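Local coordinates for glycogen synthase (Cyanobacterium sp. CLg1, PDB 6GNF), which belongs to the glycogen and starch synthase family of two-domain glycosyltransferases and holds ADP and a glycan in the cleft between its domains, at residues 38-41 and 42-46; 178-181 and 182-186; 275-278 and 279-283; 321-324 and 325-328; 483-486 and 487-491. All coordinates share one frame; numbering follows the deposited sequence.

Contact 1. Residues 38-41 and 42-46; sequences GGLG and DVTEG. With ADP (adenosine-5'-diphosphate), chain F; AC1 (4,6-dideoxy-4-{[(1S,4R,5S,6S)-4,5,6-trihydroxy-3-(hydroxymethyl)cyclohex-2-en-1-yl]amino}-alpha-D-glucopyranose), chain D.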
loop_
_atom_site.group_PDB
_atom_site.type_symbol
_atom_site.label_atom_id
_atom_site.label_comp_id
_atom_site.label_asym_id
_atom_site.label_seq_id
_atom_site.Cartn_x
_atom_site.Cartn_y
_atom_site.Cartn_z
ATOM N N GLY A 38 4.769 -3.325 -0.543
ATOM C CA GLY A 38 3.565 -3.050 -1.313
ATOM C C GLY A 38 3.438 -1.586 -1.710
ATOM O O GLY A 38 4.419 -0.856 -1.745
ATOM N N GLY A 39 2.199 -1.154 -1.924
ATOM C CA GLY A 39 1.908 0.172 -2.435
ATOM C C GLY A 39 2.254 1.331 -1.535
ATOM O O GLY A 39 2.480 2.428 -2.028
ATOM N N LEU A 40 2.268 1.129 -0.219
ATOM C CA LEU A 40 2.612 2.212 0.698
ATOM C C LEU A 40 3.961 2.835 0.345
ATOM O O LEU A 40 4.099 4.050 0.258
ATOM C CB LEU A 40 2.650 1.703 2.142
ATOM C CG LEU A 40 3.233 2.658 3.191
ATOM C CD1 LEU A 40 2.447 3.964 3.245
ATOM C CD2 LEU A 40 3.231 1.992 4.547
ATOM N N GLY A 41 4.958 1.986 0.158
ATOM C CA GLY A 41 6.292 2.444 -0.201
ATOM C C GLY A 41 6.347 3.231 -1.490
ATOM O O GLY A 41 7.177 4.144 -1.605
ATOM N N ASP A 42 5.525 2.843 -2.469
ATOM C CA ASP A 42 5.466 3.556 -3.742
ATOM C C ASP A 42 4.899 4.954 -3.571
ATOM O O ASP A 42 5.450 5.892 -4.123
ATOM C CB ASP A 42 4.645 2.787 -4.777
ATOM C CG ASP A 42 5.315 1.478 -5.218
ATOM O OD1 ASP A 42 6.566 1.391 -5.305
ATOM O OD2 ASP A 42 4.572 0.503 -5.492
ATOM N N VAL A 43 3.855 5.102 -2.759
ATOM C CA VAL A 43 3.261 6.415 -2.518
ATOM C C VAL A 43 4.259 7.339 -1.811
ATOM O O VAL A 43 4.454 8.484 -2.233
ATOM C CB VAL A 43 1.970 6.318 -1.685
ATOM C CG1 VAL A 43 1.463 7.708 -1.332
ATOM C CG2 VAL A 43 0.894 5.526 -2.437
ATOM N N THR A 44 4.923 6.837 -0.776
ATOM C CA THR A 44 5.878 7.669 -0.027
ATOM C C THR A 44 7.164 7.957 -0.819
ATOM O O THR A 44 7.953 8.834 -0.442
ATOM C CB THR A 44 6.221 7.079 1.359
ATOM O OG1 THR A 44 6.778 5.779 1.210
ATOM C CG2 THR A 44 4.976 6.940 2.169
ATOM N N GLU A 45 7.356 7.258 -1.934
ATOM C CA GLU A 45 8.389 7.636 -2.888
ATOM C C GLU A 45 7.871 8.716 -3.834
ATOM O O GLU A 45 8.475 9.774 -3.940
ATOM C CB GLU A 45 8.853 6.426 -3.697
ATOM C CG GLU A 45 9.989 6.753 -4.661
ATOM C CD GLU A 45 10.345 5.620 -5.610
ATOM O OE1 GLU A 45 9.761 4.529 -5.507
ATOM O OE2 GLU A 45 11.225 5.813 -6.463
ATOM N N GLY A 46 6.762 8.429 -4.515
ATOM C CA GLY A 46 6.281 9.256 -5.616
ATOM C C GLY A 46 5.659 10.588 -5.260
ATOM O O GLY A 46 5.930 11.598 -5.902
HETATM P PB ADP F . -0.916 -3.613 -2.084
HETATM O O1B ADP F . -2.299 -3.710 -1.493
HETATM O O2B ADP F . -0.227 -2.310 -1.786
HETATM O O3B ADP F . -0.084 -4.849 -1.875
HETATM P PA ADP F . -0.931 -2.346 -4.674
HETATM O O1A ADP F . -1.353 -1.014 -4.068
HETATM O O2A ADP F . -1.445 -2.779 -6.040
HETATM O O3A ADP F . -1.234 -3.579 -3.667
HETATM O "O5'" ADP F . 0.684 -2.395 -4.728
HETATM C "C5'" ADP F . 1.397 -3.635 -4.787
HETATM C "C4'" ADP F . 2.660 -3.408 -5.609
HETATM O "O4'" ADP F . 3.586 -4.489 -5.485
HETATM C "C3'" ADP F . 2.322 -3.298 -7.082
HETATM O "O3'" ADP F . 3.086 -2.217 -7.624
HETATM C "C2'" ADP F . 2.710 -4.638 -7.666
HETATM O "O2'" ADP F . 3.189 -4.438 -8.992
HETATM C "C1'" ADP F . 3.795 -5.151 -6.735
HETATM N N9 ADP F . 3.804 -6.615 -6.465
HETATM C C8 ADP F . 2.935 -7.301 -5.693
HETATM N N7 ADP F . 3.261 -8.622 -5.636
HETATM C C5 ADP F . 4.371 -8.791 -6.375
HETATM C C6 ADP F . 5.253 -9.916 -6.748
HETATM N N6 ADP F . 5.011 -11.167 -6.310
HETATM N N1 ADP F . 6.311 -9.661 -7.546
HETATM C C2 ADP F . 6.581 -8.428 -8.007
HETATM N N3 ADP F . 5.820 -7.360 -7.703
HETATM C C4 ADP F . 4.729 -7.468 -6.908
HETATM C C1 AC1 D . 1.157 -2.422 4.443
HETATM O O2 AC1 D . 0.112 -0.638 5.732
HETATM C C2 AC1 D . 0.458 -1.062 4.398
HETATM C C4A AC1 D . -3.131 0.965 -1.686
HETATM C C3 AC1 D . -0.781 -1.089 3.501
HETATM O O3 AC1 D . -1.245 0.260 3.383
HETATM C C4 AC1 D . -0.472 -1.697 2.114
HETATM N N4A AC1 D . -1.627 -1.748 1.187
HETATM C C5 AC1 D . 0.124 -3.091 2.362
HETATM O O5 AC1 D . 1.330 -2.967 3.127
HETATM C C6 AC1 D . 0.472 -3.833 1.082
HETATM C C1B AC1 D . -2.432 -0.601 0.759
HETATM C C2B AC1 D . -3.642 -0.952 -0.156
HETATM O O2B AC1 D . -3.866 -2.352 -0.298
HETATM C C3B AC1 D . -3.571 -0.466 -1.586
HETATM O O3B AC1 D . -4.870 -0.550 -2.172
HETATM O O4 AC1 D . -2.909 1.221 -3.076
HETATM C C5B AC1 D . -1.872 1.195 -0.891
HETATM C C7B AC1 D . -1.544 0.464 0.162
HETATM C C6B AC1 D . -0.981 2.330 -1.285
HETATM O O6B AC1 D . -1.767 3.521 -1.203
#
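Gly39 and Val43 face each other across the first turn of helix 39-54, and both border the ligands. The N-H of Gly39 gives a hydrogen bond of 2.7 Å to ADP O2B, while its carbonyl turns the other way and receives Val43 N (O to N 3.1 Å). Val43 has CG1 anti to its own backbone N (chi1 174°), which leaves CG2 beside that N, where it touches both the glycine oxygen and the glycan, 3.6 Å from AC1 O6B. Leu40 lies against the same ligand, its CD2 at 4.1 Å from AC1 C2. Its CD1 also touches CG2 of Thr44, whose hydroxyl bonds to Glu30 O. Farther out, Glu45 reaches Lys306 in a salt bridge, and Asp42 makes a weak, long ion pair with Lys36. The start of the helix, with the N-H of Gly39 directed at the phosphate, would probably help to balance the ADP charge. This is the glycine-rich KTGGL motif of starch and glycogen synthases, placed after the first strand of the N-terminal Rossmann-like domain.

Contact 2. Residues 178-181 and 182-186; sequences PLYL and KEYYQ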
loop_
_atom_site.group_PDB
_atom_site.type_symbol
_atom_site.label_atom_id
_atom_site.label_comp_id
_atom_site.label_asym_id
_atom_site.label_seq_id
_atom_site.Cartn_x
_atom_site.Cartn_y
_atom_site.Cartn_z
ATOM N N PRO A 178 0.345 12.164 16.374
ATOM C CA PRO A 178 -0.436 13.325 16.809
ATOM C C PRO A 178 -0.597 13.425 18.324
ATOM O O PRO A 178 -0.640 14.531 18.861
ATOM C CB PRO A 178 -1.793 13.111 16.140
ATOM C CG PRO A 178 -1.503 12.260 14.956
ATOM C CD PRO A 178 -0.397 11.347 15.398
ATOM N N LEU A 179 -0.641 12.286 19.007
ATOM C CA LEU A 179 -0.751 12.286 20.460
ATOM C C LEU A 179 0.557 12.755 21.081
ATOM O O LEU A 179 0.551 13.578 22.001
ATOM C CB LEU A 179 -1.132 10.904 21.003
ATOM C CG LEU A 179 -2.595 10.493 20.807
ATOM C CD1 LEU A 179 -2.917 10.220 19.350
ATOM C CD2 LEU A 179 -2.928 9.270 21.642
ATOM N N TYR A 180 1.679 12.228 20.597
ATOM C CA TYR A 180 2.987 12.643 21.095
ATOM C C TYR A 180 3.268 14.115 20.786
ATOM O O TYR A 180 3.840 14.821 21.619
ATOM C CB TYR A 180 4.103 11.776 20.522
ATOM C CG TYR A 180 4.096 10.355 21.030
ATOM C CD1 TYR A 180 4.189 10.083 22.387
ATOM C CD2 TYR A 180 4.013 9.281 20.156
ATOM C CE1 TYR A 180 4.187 8.779 22.863
ATOM C CE2 TYR A 180 4.010 7.972 20.620
ATOM C CZ TYR A 180 4.093 7.724 21.971
ATOM O OH TYR A 180 4.091 6.425 22.432
ATOM N N LEU A 181 2.852 14.572 19.608
ATOM C CA LEU A 181 2.980 15.984 19.239
ATOM C C LEU A 181 2.335 16.877 20.291
ATOM O O LEU A 181 2.915 17.877 20.718
ATOM C CB LEU A 181 2.317 16.252 17.884
ATOM C CG LEU A 181 2.281 17.707 17.425
ATOM C CD1 LEU A 181 3.689 18.272 17.311
ATOM C CD2 LEU A 181 1.549 17.846 16.107
ATOM N N LYS A 182 1.111 16.541 20.672
ATOM C CA LYS A 182 0.398 17.300 21.699
ATOM C C LYS A 182 1.043 17.192 23.063
ATOM O O LYS A 182 1.217 18.196 23.754
ATOM C CB LYS A 182 -1.041 16.828 21.812
ATOM C CG LYS A 182 -1.854 17.249 20.623
ATOM C CD LYS A 182 -3.266 16.722 20.690
ATOM C CE LYS A 182 -4.019 17.198 19.468
ATOM N NZ LYS A 182 -5.391 16.664 19.485
ATOM N N GLU A 183 1.350 15.967 23.471
ATOM C CA GLU A 183 1.773 15.726 24.841
ATOM C C GLU A 183 3.202 16.168 25.114
ATOM O O GLU A 183 3.440 16.842 26.103
ATOM C CB GLU A 183 1.592 14.252 25.206
ATOM C CG GLU A 183 1.822 13.934 26.676
ATOM C CD GLU A 183 0.927 14.729 27.622
ATOM O OE1 GLU A 183 -0.175 15.184 27.216
ATOM O OE2 GLU A 183 1.316 14.887 28.792
ATOM N N TYR A 184 4.130 15.808 24.240
ATOM C CA TYR A 184 5.545 16.066 24.472
ATOM C C TYR A 184 6.015 17.421 23.955
ATOM O O TYR A 184 7.016 17.916 24.427
ATOM C CB TYR A 184 6.397 14.992 23.788
ATOM C CG TYR A 184 6.300 13.580 24.340
ATOM C CD1 TYR A 184 5.384 13.227 25.338
ATOM C CD2 TYR A 184 7.119 12.578 23.819
ATOM C CE1 TYR A 184 5.313 11.921 25.812
ATOM C CE2 TYR A 184 7.060 11.273 24.293
ATOM C CZ TYR A 184 6.155 10.943 25.281
ATOM O OH TYR A 184 6.107 9.643 25.728
ATOM N N TYR A 185 5.325 18.004 22.978
ATOM C CA TYR A 185 5.818 19.232 22.328
ATOM C C TYR A 185 4.916 20.434 22.549
ATOM O O TYR A 185 5.307 21.395 23.216
ATOM C CB TYR A 185 6.057 18.993 20.830
ATOM C CG TYR A 185 7.245 18.095 20.582
ATOM C CD1 TYR A 185 7.108 16.711 20.607
ATOM C CD2 TYR A 185 8.509 18.628 20.373
ATOM C CE1 TYR A 185 8.184 15.878 20.395
ATOM C CE2 TYR A 185 9.605 17.802 20.165
ATOM C CZ TYR A 185 9.438 16.431 20.172
ATOM O OH TYR A 185 10.512 15.609 19.952
ATOM N N GLN A 186 3.690 20.353 22.052
ATOM C CA GLN A 186 2.785 21.497 22.098
ATOM C C GLN A 186 2.410 21.918 23.512
ATOM O O GLN A 186 2.089 23.080 23.736
ATOM C CB GLN A 186 1.531 21.223 21.278
ATOM C CG GLN A 186 1.842 21.106 19.798
ATOM C CD GLN A 186 0.612 20.872 18.974
ATOM O OE1 GLN A 186 -0.288 20.152 19.390
ATOM N NE2 GLN A 186 0.593 21.433 17.773
#
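Pro178 O receives Lys182 N at 3.2 Å, and the lysine CG packs 3.5 Å from that same oxygen before the extended chain runs off to Asn264. One residue on, Leu179 O takes Glu183 N at 2.9 Å; the glutamate chain, bent at chi2 (57°), leads away to bond Tyr223. Tyr180 and Tyr184 lie alongside, pointing the same way, with Tyr180 CD1 over one face of the Tyr184 ring, 3.6 Å from CZ. The planes are 51° apart, an oblique pairing, and the two hydroxyls go to the successive carbonyls of Leu217 and Asn218. Helix 177-186 is the helical link of a beta-alpha-beta unit between strands 166-170 and 195-200 in the N-terminal Rossmann-like domain. At Leu181 the ladder widens into a pi-type turn: its oxygen is held by Gln186 N at 2.9 Å, almost straight (175°), and only weakly by Tyr185 N. Leu181 CG meets the Gln186 amide carbon CD at 3.9 Å, and the amide NE2 continues to Phe191 O.

Contact 3. Residues 275-278 and 279-283; sequences FAHE and VTSSP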
loop_
_atom_site.group_PDB
_atom_site.type_symbol
_atom_site.label_atom_id
_atom_site.label_comp_id
_atom_site.label_asym_id
_atom_site.label_seq_id
_atom_site.Cartn_x
_atom_site.Cartn_y
_atom_site.Cartn_z
ATOM N N PHE A 275 -13.113 4.868 -1.808
ATOM C CA PHE A 275 -12.735 4.169 -0.581
ATOM C C PHE A 275 -13.157 4.964 0.652
ATOM O O PHE A 275 -13.659 4.387 1.618
ATOM C CB PHE A 275 -11.239 3.890 -0.537
ATOM C CG PHE A 275 -10.800 3.145 0.698
ATOM C CD1 PHE A 275 -11.348 1.907 1.007
ATOM C CD2 PHE A 275 -9.837 3.674 1.538
ATOM C CE1 PHE A 275 -10.947 1.218 2.137
ATOM C CE2 PHE A 275 -9.430 2.990 2.668
ATOM C CZ PHE A 275 -9.984 1.759 2.968
ATOM N N ALA A 276 -12.971 6.283 0.603
ATOM C CA ALA A 276 -13.375 7.157 1.710
ATOM C C ALA A 276 -14.869 6.990 1.972
ATOM O O ALA A 276 -15.307 6.879 3.116
ATOM C CB ALA A 276 -13.059 8.610 1.379
ATOM N N HIS A 277 -15.630 6.969 0.883
ATOM C CA HIS A 277 -17.061 6.721 0.919
ATOM C C HIS A 277 -17.381 5.387 1.585
ATOM O O HIS A 277 -18.288 5.311 2.396
ATOM C CB HIS A 277 -17.590 6.731 -0.510
ATOM C CG HIS A 277 -19.071 6.825 -0.601
ATOM N ND1 HIS A 277 -19.896 5.853 -0.076
ATOM C CD2 HIS A 277 -19.884 7.713 -1.223
ATOM C CE1 HIS A 277 -21.153 6.160 -0.330
ATOM N NE2 HIS A 277 -21.173 7.283 -1.024
ATOM N N GLU A 278 -16.658 4.336 1.209
ATOM C CA GLU A 278 -16.888 3.008 1.783
ATOM C C GLU A 278 -16.615 2.996 3.272
ATOM O O GLU A 278 -17.393 2.445 4.046
ATOM C CB GLU A 278 -16.011 1.960 1.105
ATOM C CG GLU A 278 -16.477 1.571 -0.285
ATOM C CD GLU A 278 -15.491 0.699 -1.033
ATOM O OE1 GLU A 278 -14.293 0.687 -0.693
ATOM O OE2 GLU A 278 -15.953 0.016 -1.970
ATOM N N VAL A 279 -15.527 3.645 3.678
ATOM C CA VAL A 279 -15.102 3.641 5.075
ATOM C C VAL A 279 -16.132 4.320 5.973
ATOM O O VAL A 279 -16.432 3.819 7.052
ATOM C CB VAL A 279 -13.722 4.313 5.238
ATOM C CG1 VAL A 279 -13.403 4.590 6.702
ATOM C CG2 VAL A 279 -12.641 3.432 4.636
ATOM N N THR A 280 -16.666 5.453 5.526
ATOM C CA THR A 280 -17.589 6.232 6.353
ATOM C C THR A 280 -19.031 5.721 6.284
ATOM O O THR A 280 -19.883 6.202 7.025
ATOM C CB THR A 280 -17.571 7.719 5.956
ATOM O OG1 THR A 280 -17.801 7.837 4.554
ATOM C CG2 THR A 280 -16.230 8.333 6.270
ATOM N N SER A 281 -19.311 4.773 5.394
ATOM C CA SER A 281 -20.694 4.354 5.130
ATOM C C SER A 281 -21.195 3.132 5.884
ATOM O O SER A 281 -22.403 2.961 5.983
ATOM C CB SER A 281 -20.892 4.083 3.647
ATOM O OG SER A 281 -20.724 5.255 2.874
ATOM N N SER A 282 -20.319 2.257 6.368
ATOM C CA SER A 282 -20.784 1.081 7.113
ATOM C C SER A 282 -19.688 0.415 7.930
ATOM O O SER A 282 -18.507 0.542 7.602
ATOM C CB SER A 282 -21.395 0.038 6.161
ATOM O OG SER A 282 -20.413 -0.672 5.428
ATOM N N PRO A 283 -20.078 -0.333 8.979
ATOM C CA PRO A 283 -19.115 -1.094 9.777
ATOM C C PRO A 283 -18.264 -2.066 8.961
ATOM O O PRO A 283 -17.124 -2.314 9.336
ATOM C CB PRO A 283 -20.001 -1.862 10.765
ATOM C CG PRO A 283 -21.249 -1.054 10.872
ATOM C CD PRO A 283 -21.451 -0.473 9.503
#
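Phe275 and Val279 make the apolar part of this helix turn. The methyl CG2 of Val279 stands over one face of the Phe275 ring, 3.7 Å from its centroid and 18° off the ring normal, a CH-pi contact. The phenylalanine ring leans toward the next turn, CG trans to the main-chain nitrogen (chi1 -179°), and its edge faces Glu278 OE1. The hydrogen bonds begin with Val279 N to Phe275 O at 2.9 Å. Ala276 O then serves two donors of one residue, Thr280 N at 3.1 Å and Thr280 OG1 at 3.0 Å, which approach from opposite faces of its plane and so tie the threonine side chain back to its own helix. Beyond, Ser281 N bonds weakly to Glu278 O; Ser281 OG also approaches His277 O, but so closely that the modelled length is doubtful. Glu278 sends OE2 outward to Gly456 N, in a loop after strand 449-452 of the second sheet. The turn thus lies on helix 273-281, which follows strand 267-270 of the N-terminal Rossmann-like domain and reaches toward the other domain of the GT-B fold.

Contact 4. Residues 321-324 and 325-328; sequences NYNS and RTIN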
loop_
_atom_site.group_PDB
_atom_site.type_symbol
_atom_site.label_atom_id
_atom_site.label_comp_id
_atom_site.label_asym_id
_atom_site.label_seq_id
_atom_site.Cartn_x
_atom_site.Cartn_y
_atom_site.Cartn_z
ATOM N N ASN A 321 10.490 -2.400 -26.299
ATOM C CA ASN A 321 9.844 -1.156 -25.934
ATOM C C ASN A 321 8.831 -0.754 -27.005
ATOM O O ASN A 321 8.943 -1.159 -28.160
ATOM C CB ASN A 321 10.892 -0.062 -25.751
ATOM C CG ASN A 321 11.793 -0.313 -24.560
ATOM O OD1 ASN A 321 12.994 -0.516 -24.715
ATOM N ND2 ASN A 321 11.211 -0.312 -23.364
ATOM N N TYR A 322 7.842 0.037 -26.613
ATOM C CA TYR A 322 6.832 0.511 -27.545
ATOM C C TYR A 322 6.138 1.745 -26.999
ATOM O O TYR A 322 6.268 2.066 -25.829
ATOM C CB TYR A 322 5.804 -0.591 -27.845
ATOM C CG TYR A 322 5.020 -1.087 -26.642
ATOM C CD1 TYR A 322 3.848 -0.457 -26.240
ATOM C CD2 TYR A 322 5.444 -2.197 -25.915
ATOM C CE1 TYR A 322 3.128 -0.907 -25.143
ATOM C CE2 TYR A 322 4.730 -2.657 -24.819
ATOM C CZ TYR A 322 3.573 -2.011 -24.438
ATOM O OH TYR A 322 2.882 -2.457 -23.338
ATOM N N ASN A 323 5.413 2.432 -27.870
ATOM C CA ASN A 323 4.555 3.551 -27.497
ATOM C C ASN A 323 3.188 3.326 -28.139
ATOM O O ASN A 323 2.944 2.256 -28.699
ATOM C CB ASN A 323 5.178 4.876 -27.938
ATOM C CG ASN A 323 5.382 4.963 -29.440
ATOM O OD1 ASN A 323 5.064 4.041 -30.193
ATOM N ND2 ASN A 323 5.952 6.068 -29.880
ATOM N N SER A 324 2.283 4.293 -28.030
ATOM C CA SER A 324 0.928 4.100 -28.554
ATOM C C SER A 324 0.926 3.857 -30.063
ATOM O O SER A 324 0.106 3.095 -30.555
ATOM C CB SER A 324 0.017 5.275 -28.191
ATOM O OG SER A 324 0.592 6.493 -28.621
ATOM N N ARG A 325 1.852 4.478 -30.787
ATOM C CA ARG A 325 1.949 4.265 -32.230
ATOM C C ARG A 325 2.443 2.864 -32.591
ATOM O O ARG A 325 1.954 2.274 -33.551
ATOM C CB ARG A 325 2.867 5.303 -32.881
ATOM C CG ARG A 325 2.359 6.736 -32.788
ATOM C CD ARG A 325 3.071 7.653 -33.776
ATOM N NE ARG A 325 4.519 7.416 -33.842
ATOM C CZ ARG A 325 5.406 7.785 -32.912
ATOM N NH1 ARG A 325 5.019 8.417 -31.805
ATOM N NH2 ARG A 325 6.699 7.513 -33.088
ATOM N N THR A 326 3.397 2.333 -31.825
ATOM C CA THR A 326 4.020 1.049 -32.170
ATOM C C THR A 326 3.521 -0.112 -31.312
ATOM O O THR A 326 4.180 -1.145 -31.215
ATOM C CB THR A 326 5.555 1.126 -32.063
ATOM O OG1 THR A 326 5.939 1.307 -30.696
ATOM C CG2 THR A 326 6.089 2.279 -32.901
ATOM N N ILE A 327 2.385 0.080 -30.653
ATOM C CA ILE A 327 1.835 -0.933 -29.757
ATOM C C ILE A 327 1.561 -2.274 -30.453
ATOM O O ILE A 327 1.748 -3.334 -29.859
ATOM C CB ILE A 327 0.547 -0.433 -29.067
ATOM C CG1 ILE A 327 0.106 -1.416 -27.979
ATOM C CG2 ILE A 327 -0.576 -0.221 -30.086
ATOM C CD1 ILE A 327 -1.026 -0.915 -27.108
ATOM N N ASN A 328 1.120 -2.235 -31.705
ATOM C CA ASN A 328 0.822 -3.469 -32.432
ATOM C C ASN A 328 2.052 -4.351 -32.663
ATOM O O ASN A 328 1.936 -5.577 -32.696
ATOM C CB ASN A 328 0.154 -3.162 -33.773
ATOM C CG ASN A 328 -1.278 -2.674 -33.622
ATOM O OD1 ASN A 328 -1.930 -2.881 -32.599
ATOM N ND2 ASN A 328 -1.784 -2.035 -34.667
#
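Asn323 OD1 is gripped by two donors of Thr326, its backbone N and its hydroxyl OG1, each 2.9 Å away. They arrive from opposite faces of the amide plane, N tilted 20° from it and OG1 farther out. Asn323 CG lies between its backbone N and carbonyl carbon (chi1 60°), which turns the amide forward over the turn, toward the threonine. The other end of the amide, ND2, sits over one face of the Arg325 guanidinium, 3.2 Å from NH1; both are donors, so this is packing without a bond, the planes 72° apart. On the buried side, Tyr322 CB touches Thr326 OG1 at 3.4 Å, and ring atom CE1 meets Ile327 CG1 at 4.2 Å. The tyrosine hydroxyl goes to Tyr446 O, and Ile327 packs on Leu516 and Met519 of helix 509-520. Thr326 stands at the N-cap of helix 327-341 but makes no capping bond with its side chain. Its hydroxyl and N-H are instead turned to the preceding loop, and this double grip fixes the rotation of the asparagine amide just ahead of the helix.

Contact 5. Residues 483-486 and 487-491; sequences VSEE and LLQQG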
loop_
_atom_site.group_PDB
_atom_site.type_symbol
_atom_site.label_atom_id
_atom_site.label_comp_id
_atom_site.label_asym_id
_atom_site.label_seq_id
_atom_site.Cartn_x
_atom_site.Cartn_y
_atom_site.Cartn_z
ATOM N N VAL A 483 -12.525 -18.293 4.114
ATOM C CA VAL A 483 -13.767 -18.164 3.346
ATOM C C VAL A 483 -14.354 -19.542 3.033
ATOM O O VAL A 483 -13.612 -20.496 2.817
ATOM C CB VAL A 483 -13.550 -17.356 2.042
ATOM C CG1 VAL A 483 -12.780 -18.167 1.008
ATOM C CG2 VAL A 483 -14.878 -16.886 1.473
ATOM N N SER A 484 -15.679 -19.642 3.031
ATOM C CA SER A 484 -16.345 -20.917 2.791
ATOM C C SER A 484 -16.266 -21.279 1.318
ATOM O O SER A 484 -16.108 -20.402 0.466
ATOM C CB SER A 484 -17.811 -20.860 3.227
ATOM O OG SER A 484 -18.570 -20.054 2.342
ATOM N N GLU A 485 -16.355 -22.575 1.029
ATOM C CA GLU A 485 -16.395 -23.054 -0.346
ATOM C C GLU A 485 -17.573 -22.421 -1.086
ATOM O O GLU A 485 -17.505 -22.162 -2.290
ATOM C CB GLU A 485 -16.501 -24.586 -0.368
ATOM C CG GLU A 485 -16.670 -25.208 -1.752
ATOM C CD GLU A 485 -15.600 -24.775 -2.739
ATOM O OE1 GLU A 485 -14.456 -24.535 -2.300
ATOM O OE2 GLU A 485 -15.902 -24.687 -3.948
ATOM N N GLU A 486 -18.654 -22.195 -0.350
ATOM C CA GLU A 486 -19.829 -21.492 -0.854
ATOM C C GLU A 486 -19.469 -20.110 -1.411
ATOM O O GLU A 486 -19.659 -19.847 -2.600
ATOM C CB GLU A 486 -20.868 -21.384 0.280
ATOM C CG GLU A 486 -21.959 -20.334 0.121
ATOM C CD GLU A 486 -22.931 -20.660 -0.987
ATOM O OE1 GLU A 486 -24.139 -20.754 -0.689
ATOM O OE2 GLU A 486 -22.492 -20.817 -2.143
ATOM N N LEU A 487 -18.967 -19.238 -0.542
ATOM C CA LEU A 487 -18.654 -17.858 -0.920
ATOM C C LEU A 487 -17.494 -17.763 -1.921
ATOM O O LEU A 487 -17.476 -16.877 -2.786
ATOM C CB LEU A 487 -18.344 -17.017 0.322
ATOM C CG LEU A 487 -19.522 -16.767 1.268
ATOM C CD1 LEU A 487 -19.048 -16.085 2.544
ATOM C CD2 LEU A 487 -20.609 -15.944 0.586
ATOM N N LEU A 488 -16.543 -18.691 -1.823
ATOM C CA LEU A 488 -15.448 -18.787 -2.788
ATOM C C LEU A 488 -15.987 -18.973 -4.200
ATOM O O LEU A 488 -15.491 -18.355 -5.148
ATOM C CB LEU A 488 -14.521 -19.954 -2.428
ATOM C CG LEU A 488 -13.257 -20.164 -3.271
ATOM C CD1 LEU A 488 -12.350 -18.943 -3.224
ATOM C CD2 LEU A 488 -12.508 -21.398 -2.794
ATOM N N GLN A 489 -17.005 -19.817 -4.340
ATOM C CA GLN A 489 -17.558 -20.118 -5.653
ATOM C C GLN A 489 -18.390 -18.953 -6.198
ATOM O O GLN A 489 -18.457 -18.746 -7.410
ATOM C CB GLN A 489 -18.376 -21.415 -5.606
ATOM C CG GLN A 489 -18.292 -22.244 -6.880
ATOM C CD GLN A 489 -16.863 -22.586 -7.278
ATOM O OE1 GLN A 489 -16.504 -22.503 -8.449
ATOM N NE2 GLN A 489 -16.035 -22.944 -6.298
ATOM N N GLN A 490 -18.977 -18.158 -5.311
ATOM C CA GLN A 490 -19.677 -16.942 -5.725
ATOM C C GLN A 490 -18.689 -15.933 -6.288
ATOM O O GLN A 490 -18.985 -15.244 -7.267
ATOM C CB GLN A 490 -20.414 -16.309 -4.549
ATOM C CG GLN A 490 -21.478 -17.202 -3.940
ATOM C CD GLN A 490 -22.448 -16.445 -3.059
ATOM O OE1 GLN A 490 -23.611 -16.814 -2.957
ATOM N NE2 GLN A 490 -21.977 -15.380 -2.419
ATOM N N GLY A 491 -17.525 -15.840 -5.649
ATOM C CA GLY A 491 -16.435 -15.005 -6.140
ATOM C C GLY A 491 -15.970 -15.435 -7.520
ATOM O O GLY A 491 -15.771 -14.597 -8.404
#
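Ser484 holds OG between its backbone N and carbonyl carbon (chi1 71°), aimed at Leu487 N in the first turn, while Glu485 bends at chi2 (54°) so that its carboxylate runs alongside Gln489. The serine is the N-cap of helix 485-503: Leu487 N reaches Ser484 OG at 3.0 Å in an almost straight bond (176°), and Leu488 N bonds to Ser484 O at 2.9 Å. One turn along, Gln489 NE2 gives a bond of 2.9 Å to Glu485 OE2, weak because the N-H points off line; the amide oxygen has a weak bond to Lys374. Val483, just before the cap, lays CG2 on Leu487 CB at 3.7 Å and CG1 near Leu488 CB at 4.2 Å, the latter a hydrophobic staple across the N-cap. Val483 and Leu488 also pack on Asp366 of helix 365-370. Polar cap and apolar staple thus close the helix start together. The serine oxygen satisfies an N-H of the first turn, and the carboxylates of Glu485 and Glu486, close to the positive end of the helix, are probably stabilised there.

How the contacts relate
All five contacts are local, each within one continuous stretch, so none closes a long loop; they follow in series, and none nests in or crosses another. Contact 1 opens the helix after the first strand of the N-terminal sheet and lies at the ligand cleft. Contacts 2 and 3 lie on later helices that follow strands of the same sheet, 178-186 between strands 166-170 and 195-200, far from the chain's centre, and 275-283 reaching toward the second domain. Contact 4 turns the linking loop into helix 327-341, across the chain's centre from contact 2, some 53 Å between centres. Contact 5 starts helix 485-503 against helix 365-370. Contacts 1 and 3 come nearest, about 12 Å between nearest atoms.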